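Local coordinates for DUF416 domain-containing protein (PDB 2Q9R) that is of unknown function but forms an all-helical DUF416-family fold with a pocket that holds benzoic acid in the crystal, at residues Q21-Y35 with P47-L61. Residues are numbered along the deposited sequence; the frame is centred on the assembly and turned at random.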
loop_
_atom_site.group_PDB
_atom_site.type_symbol
_atom_site.label_atom_id
_atom_site.label_comp_id
_atom_site.label_asym_id
_atom_site.label_seq_id
_atom_site.Cartn_x
_atom_site.Cartn_y
_atom_site.Cartn_z
ATOM N N GLN A 21 -12.883 11.863 -20.946
ATOM C CA GLN A 21 -13.287 12.770 -19.876
ATOM C C GLN A 21 -13.814 12.004 -18.681
ATOM O O GLN A 21 -13.462 12.305 -17.508
ATOM C CB GLN A 21 -14.346 13.711 -20.417
ATOM C CG GLN A 21 -14.691 14.878 -19.507
ATOM C CD GLN A 21 -15.653 15.864 -20.180
ATOM O OE1 GLN A 21 -15.670 15.991 -21.392
ATOM N NE2 GLN A 21 -16.469 16.530 -19.384
ATOM N N LEU A 22 -14.623 10.977 -18.950
ATOM C CA LEU A 22 -15.082 10.077 -17.876
ATOM C C LEU A 22 -13.920 9.386 -17.149
ATOM O O LEU A 22 -13.849 9.379 -15.888
ATOM C CB LEU A 22 -16.074 9.030 -18.437
ATOM C CG LEU A 22 -16.595 7.914 -17.511
ATOM C CD1 LEU A 22 -17.205 8.496 -16.216
ATOM C CD2 LEU A 22 -17.638 7.030 -18.246
ATOM N N PHE A 23 -13.039 8.759 -17.936
ATOM C CA PHE A 23 -11.836 8.100 -17.411
ATOM C C PHE A 23 -11.046 9.019 -16.459
ATOM O O PHE A 23 -10.680 8.638 -15.328
ATOM C CB PHE A 23 -10.956 7.627 -18.609
ATOM C CG PHE A 23 -9.653 6.948 -18.198
ATOM C CD1 PHE A 23 -8.521 7.692 -17.934
ATOM C CD2 PHE A 23 -9.584 5.546 -18.080
ATOM C CE1 PHE A 23 -7.324 7.076 -17.582
ATOM C CE2 PHE A 23 -8.404 4.922 -17.689
ATOM C CZ PHE A 23 -7.275 5.685 -17.412
ATOM N N ALA A 24 -10.749 10.220 -16.952
ATOM C CA ALA A 24 -9.951 11.217 -16.214
ATOM C C ALA A 24 -10.698 11.775 -14.988
ATOM O O ALA A 24 -10.115 11.970 -13.906
ATOM C CB ALA A 24 -9.542 12.376 -17.196
ATOM N N THR A 25 -12.000 11.981 -15.115
ATOM C CA THR A 25 -12.812 12.421 -13.972
ATOM C C THR A 25 -12.751 11.398 -12.849
ATOM O O THR A 25 -12.514 11.775 -11.714
ATOM C CB THR A 25 -14.244 12.678 -14.383
ATOM O OG1 THR A 25 -14.194 13.664 -15.428
ATOM C CG2 THR A 25 -15.128 13.231 -13.215
ATOM N N ALA A 26 -12.962 10.125 -13.195
ATOM C CA ALA A 26 -12.895 9.024 -12.221
ATOM C C ALA A 26 -11.513 8.979 -11.506
ATOM O O ALA A 26 -11.423 8.803 -10.278
ATOM C CB ALA A 26 -13.196 7.681 -12.937
ATOM N N LEU A 27 -10.431 9.074 -12.272
ATOM C CA LEU A 27 -9.101 9.178 -11.681
ATOM C C LEU A 27 -8.932 10.409 -10.772
ATOM O O LEU A 27 -8.271 10.340 -9.769
ATOM C CB LEU A 27 -7.992 9.156 -12.763
ATOM C CG LEU A 27 -7.753 7.835 -13.497
ATOM C CD1 LEU A 27 -6.483 7.926 -14.330
ATOM C CD2 LEU A 27 -7.747 6.571 -12.522
ATOM N N CYS A 28 -9.515 11.537 -11.106
ATOM C CA CYS A 28 -9.320 12.730 -10.288
ATOM C C CYS A 28 -10.064 12.592 -8.991
ATOM O O CYS A 28 -9.591 13.038 -7.979
ATOM C CB CYS A 28 -9.794 13.986 -10.992
ATOM S SG CYS A 28 -8.711 14.543 -12.294
ATOM N N GLN A 29 -11.255 11.993 -9.050
ATOM C CA GLN A 29 -12.038 11.757 -7.873
ATOM C C GLN A 29 -11.252 10.877 -6.899
ATOM O O GLN A 29 -11.260 11.126 -5.736
ATOM C CB GLN A 29 -13.373 11.098 -8.204
ATOM C CG GLN A 29 -14.204 10.759 -6.991
ATOM C CD GLN A 29 -14.762 11.977 -6.323
ATOM O OE1 GLN A 29 -15.342 12.781 -6.986
ATOM N NE2 GLN A 29 -14.568 12.135 -5.021
ATOM N N ARG A 30 -10.594 9.855 -7.411
ATOM C CA ARG A 30 -9.859 8.912 -6.598
ATOM C C ARG A 30 -8.685 9.525 -5.802
ATOM O O ARG A 30 -8.353 9.053 -4.726
ATOM C CB ARG A 30 -9.399 7.772 -7.538
ATOM C CG ARG A 30 -8.630 6.667 -6.911
ATOM C CD ARG A 30 -8.640 5.450 -7.834
ATOM N NE ARG A 30 -7.631 4.478 -7.497
ATOM C CZ ARG A 30 -6.416 4.398 -8.050
ATOM N NH1 ARG A 30 -6.012 5.246 -8.992
ATOM N NH2 ARG A 30 -5.593 3.453 -7.654
HETATM N N MSE A 31 -8.098 10.591 -6.328
HETATM C CA MSE A 31 -7.035 11.334 -5.665
HETATM C C MSE A 31 -7.476 12.237 -4.482
HETATM O O MSE A 31 -6.632 12.644 -3.663
HETATM C CB MSE A 31 -6.359 12.248 -6.697
HETATM C CG MSE A 31 -5.687 11.564 -7.900
HETATM SE SE MSE A 31 -5.180 12.885 -9.213
HETATM C CE MSE A 31 -5.219 11.803 -10.728
ATOM N N LEU A 32 -8.767 12.560 -4.372
ATOM C CA LEU A 32 -9.204 13.523 -3.372
ATOM C C LEU A 32 -8.708 13.294 -1.919
ATOM O O LEU A 32 -8.351 14.246 -1.223
ATOM C CB LEU A 32 -10.727 13.634 -3.397
ATOM C CG LEU A 32 -11.405 14.652 -2.490
ATOM C CD1 LEU A 32 -10.857 16.090 -2.767
ATOM C CD2 LEU A 32 -12.948 14.599 -2.670
ATOM N N PRO A 33 -8.769 12.056 -1.424
ATOM C CA PRO A 33 -8.285 11.826 -0.053
ATOM C C PRO A 33 -6.871 12.323 0.227
ATOM O O PRO A 33 -6.554 12.709 1.354
ATOM C CB PRO A 33 -8.371 10.321 0.085
ATOM C CG PRO A 33 -9.506 9.943 -0.827
ATOM C CD PRO A 33 -9.307 10.818 -2.020
ATOM N N ASN A 34 -6.020 12.307 -0.788
ATOM C CA ASN A 34 -4.688 12.791 -0.626
ATOM C C ASN A 34 -4.709 14.275 -0.241
ATOM O O ASN A 34 -3.978 14.708 0.644
ATOM C CB ASN A 34 -3.895 12.592 -1.915
ATOM C CG ASN A 34 -3.714 11.126 -2.303
ATOM O OD1 ASN A 34 -3.718 10.202 -1.464
ATOM N ND2 ASN A 34 -3.552 10.904 -3.606
ATOM N N TYR A 35 -5.529 15.060 -0.923
ATOM C CA TYR A 35 -5.616 16.504 -0.639
ATOM C C TYR A 35 -6.246 16.694 0.737
ATOM O O TYR A 35 -5.747 17.453 1.577
ATOM C CB TYR A 35 -6.346 17.259 -1.747
ATOM C CG TYR A 35 -6.285 18.728 -1.531
ATOM C CD1 TYR A 35 -7.145 19.350 -0.604
ATOM C CD2 TYR A 35 -5.351 19.515 -2.206
ATOM C CE1 TYR A 35 -7.075 20.662 -0.362
ATOM C CE2 TYR A 35 -5.294 20.875 -1.992
ATOM C CZ TYR A 35 -6.153 21.440 -1.074
ATOM O OH TYR A 35 -6.058 22.768 -0.845
ATOM N N PRO A 47 -10.467 21.695 1.011
ATOM C CA PRO A 47 -10.861 20.553 0.156
ATOM C C PRO A 47 -12.197 20.687 -0.576
ATOM O O PRO A 47 -12.370 20.094 -1.648
ATOM C CB PRO A 47 -10.872 19.371 1.140
ATOM C CG PRO A 47 -9.878 19.762 2.180
ATOM C CD PRO A 47 -10.142 21.247 2.377
ATOM N N ALA A 48 -13.099 21.509 -0.042
ATOM C CA ALA A 48 -14.412 21.740 -0.654
ATOM C C ALA A 48 -14.297 22.406 -2.029
ATOM O O ALA A 48 -15.190 22.295 -2.876
ATOM C CB ALA A 48 -15.269 22.594 0.276
ATOM N N VAL A 49 -13.203 23.127 -2.253
ATOM C CA VAL A 49 -12.957 23.728 -3.569
ATOM C C VAL A 49 -12.743 22.641 -4.628
ATOM O O VAL A 49 -13.256 22.751 -5.767
ATOM C CB VAL A 49 -11.766 24.738 -3.530
ATOM C CG1 VAL A 49 -11.217 24.969 -4.918
ATOM C CG2 VAL A 49 -12.194 26.061 -2.845
ATOM N N LEU A 50 -12.012 21.590 -4.243
ATOM C CA LEU A 50 -11.771 20.437 -5.099
ATOM C C LEU A 50 -13.041 19.601 -5.234
ATOM O O LEU A 50 -13.369 19.189 -6.336
ATOM C CB LEU A 50 -10.636 19.560 -4.578
ATOM C CG LEU A 50 -9.177 19.999 -4.726
ATOM C CD1 LEU A 50 -8.907 21.205 -3.786
ATOM C CD2 LEU A 50 -8.247 18.840 -4.436
ATOM N N SER A 51 -13.767 19.353 -4.138
ATOM C CA SER A 51 -14.974 18.538 -4.251
ATOM C C SER A 51 -16.071 19.240 -5.060
ATOM O O SER A 51 -16.813 18.569 -5.765
ATOM C CB SER A 51 -15.500 18.071 -2.884
ATOM O OG SER A 51 -15.807 19.160 -2.042
ATOM N N THR A 52 -16.157 20.571 -4.971
ATOM C CA THR A 52 -17.096 21.343 -5.775
ATOM C C THR A 52 -16.751 21.238 -7.255
ATOM O O THR A 52 -17.623 21.039 -8.090
ATOM C CB THR A 52 -17.118 22.850 -5.417
ATOM O OG1 THR A 52 -17.473 23.015 -4.043
ATOM C CG2 THR A 52 -18.150 23.589 -6.257
ATOM N N ALA A 53 -15.479 21.406 -7.578
ATOM C CA ALA A 53 -15.021 21.193 -8.936
ATOM C C ALA A 53 -15.347 19.771 -9.409
ATOM O O ALA A 53 -15.854 19.569 -10.516
ATOM C CB ALA A 53 -13.494 21.508 -9.054
ATOM N N LEU A 54 -15.109 18.791 -8.562
ATOM C CA LEU A 54 -15.398 17.401 -8.950
ATOM C C LEU A 54 -16.878 17.145 -9.269
ATOM O O LEU A 54 -17.193 16.419 -10.203
ATOM C CB LEU A 54 -14.855 16.421 -7.920
ATOM C CG LEU A 54 -13.331 16.153 -7.948
ATOM C CD1 LEU A 54 -12.843 15.626 -6.584
ATOM C CD2 LEU A 54 -12.925 15.218 -9.122
ATOM N N GLU A 55 -17.773 17.728 -8.479
ATOM C CA GLU A 55 -19.177 17.526 -8.628
ATOM C C GLU A 55 -19.647 18.139 -9.948
ATOM O O GLU A 55 -20.447 17.546 -10.648
ATOM C CB GLU A 55 -19.897 18.166 -7.422
ATOM C CG GLU A 55 -21.456 18.185 -7.547
ATOM C CD GLU A 55 -22.119 16.802 -7.390
ATOM O OE1 GLU A 55 -21.977 16.205 -6.296
ATOM O OE2 GLU A 55 -22.796 16.334 -8.346
ATOM N N LEU A 56 -19.093 19.301 -10.295
ATOM C CA LEU A 56 -19.333 19.919 -11.589
ATOM C C LEU A 56 -18.756 19.077 -12.728
ATOM O O LEU A 56 -19.384 18.941 -13.766
ATOM C CB LEU A 56 -18.785 21.362 -11.591
ATOM C CG LEU A 56 -19.523 22.382 -10.687
ATOM C CD1 LEU A 56 -18.763 23.722 -10.585
ATOM C CD2 LEU A 56 -20.913 22.679 -11.210
ATOM N N LEU A 57 -17.584 18.463 -12.544
ATOM C CA LEU A 57 -17.067 17.557 -13.578
ATOM C C LEU A 57 -17.978 16.335 -13.758
ATOM O O LEU A 57 -18.239 15.905 -14.893
ATOM C CB LEU A 57 -15.629 17.098 -13.277
ATOM C CG LEU A 57 -14.600 18.223 -13.440
ATOM C CD1 LEU A 57 -13.332 17.930 -12.631
ATOM C CD2 LEU A 57 -14.298 18.527 -14.906
ATOM N N TRP A 58 -18.463 15.774 -12.660
ATOM C CA TRP A 58 -19.396 14.652 -12.777
ATOM C C TRP A 58 -20.666 15.094 -13.516
ATOM O O TRP A 58 -21.122 14.405 -14.435
ATOM C CB TRP A 58 -19.737 14.048 -11.430
ATOM C CG TRP A 58 -18.623 13.228 -10.866
ATOM C CD1 TRP A 58 -17.889 13.515 -9.764
ATOM C CD2 TRP A 58 -18.107 11.993 -11.380
ATOM N NE1 TRP A 58 -16.944 12.530 -9.548
ATOM C CE2 TRP A 58 -17.063 11.583 -10.521
ATOM C CE3 TRP A 58 -18.427 11.185 -12.465
ATOM C CZ2 TRP A 58 -16.324 10.432 -10.753
ATOM C CZ3 TRP A 58 -17.715 10.008 -12.667
ATOM C CH2 TRP A 58 -16.701 9.638 -11.812
ATOM N N GLN A 59 -21.246 16.223 -13.092
ATOM C CA GLN A 59 -22.459 16.724 -13.728
ATOM C C GLN A 59 -22.260 17.022 -15.203
ATOM O O GLN A 59 -23.189 16.867 -16.014
ATOM C CB GLN A 59 -22.946 17.980 -13.018
ATOM C CG GLN A 59 -23.564 17.734 -11.658
ATOM C CD GLN A 59 -24.829 16.965 -11.798
ATOM O OE1 GLN A 59 -25.699 17.334 -12.599
ATOM N NE2 GLN A 59 -24.941 15.846 -11.058
ATOM N N SER A 60 -21.066 17.473 -15.572
ATOM C CA SER A 60 -20.777 17.727 -16.991
ATOM C C SER A 60 -20.933 16.486 -17.832
ATOM O O SER A 60 -21.281 16.569 -19.031
ATOM C CB SER A 60 -19.363 18.243 -17.202
ATOM O OG SER A 60 -19.199 19.379 -16.378
ATOM N N LEU A 61 -20.669 15.341 -17.220
ATOM C CA LEU A 61 -20.826 14.072 -17.921
ATOM C C LEU A 61 -22.279 13.599 -17.983
ATOM O O LEU A 61 -22.618 12.886 -18.907
ATOM C CB LEU A 61 -19.935 12.997 -17.291
ATOM C CG LEU A 61 -18.423 13.270 -17.373
ATOM C CD1 LEU A 61 -17.646 12.488 -16.288
ATOM C CD2 LEU A 61 -17.902 12.962 -18.767
HETATM O O HOH W 1 -15.995 15.709 -16.620
#
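With OG1 of Thr-25 held beside the backbone N (chi1 -57°), its methyl CG2 falls on the side opposite that nitrogen, while Trp-58 swings its indole beside its own backbone N (chi1 -74°), and the methyl thereby lies over the six-membered ring, 3.7 Å from CG2 to the Trp-58 centroid, as a CH-pi contact. The two residues belong to an antiparallel helix pair within an all-helical fold, helix 17-42 against helix 47-62, with segment axes 10.2 Å apart. At the rim of the indole, Trp-58 NE1 donates a nearly straight bond to Gln-29 OE1 (3.0 Å, 164°); the acceptor lies close to the ring plane, and the bend of the Gln-29 chain at chi2 brings it there. Leu-22 CD1 comes near CZ3 and Ala-26 CA near CH2 of Trp-58, both obliquely, while Arg-184 adds a cation-pi contact. With Trp-58 cut back to an alanine, Gln-29 OE1 would probably lose its donor and the Thr-25 methyl the ring face it covers. Leu-54 is a knob in the hole formed by Thr-25, Cys-28, Gln-29 and Leu-32. Further along, Leu-50 CD1 sits over the centre of the Tyr-35 ring, whose hydroxyl is hydrogen-bonded to Asn-80 O, and Pro-47 CG meets that ring's edge. At the opposite end, one water accepts from Gln-21 NE2 and donates to Thr-25 OG1 and Leu-57 O.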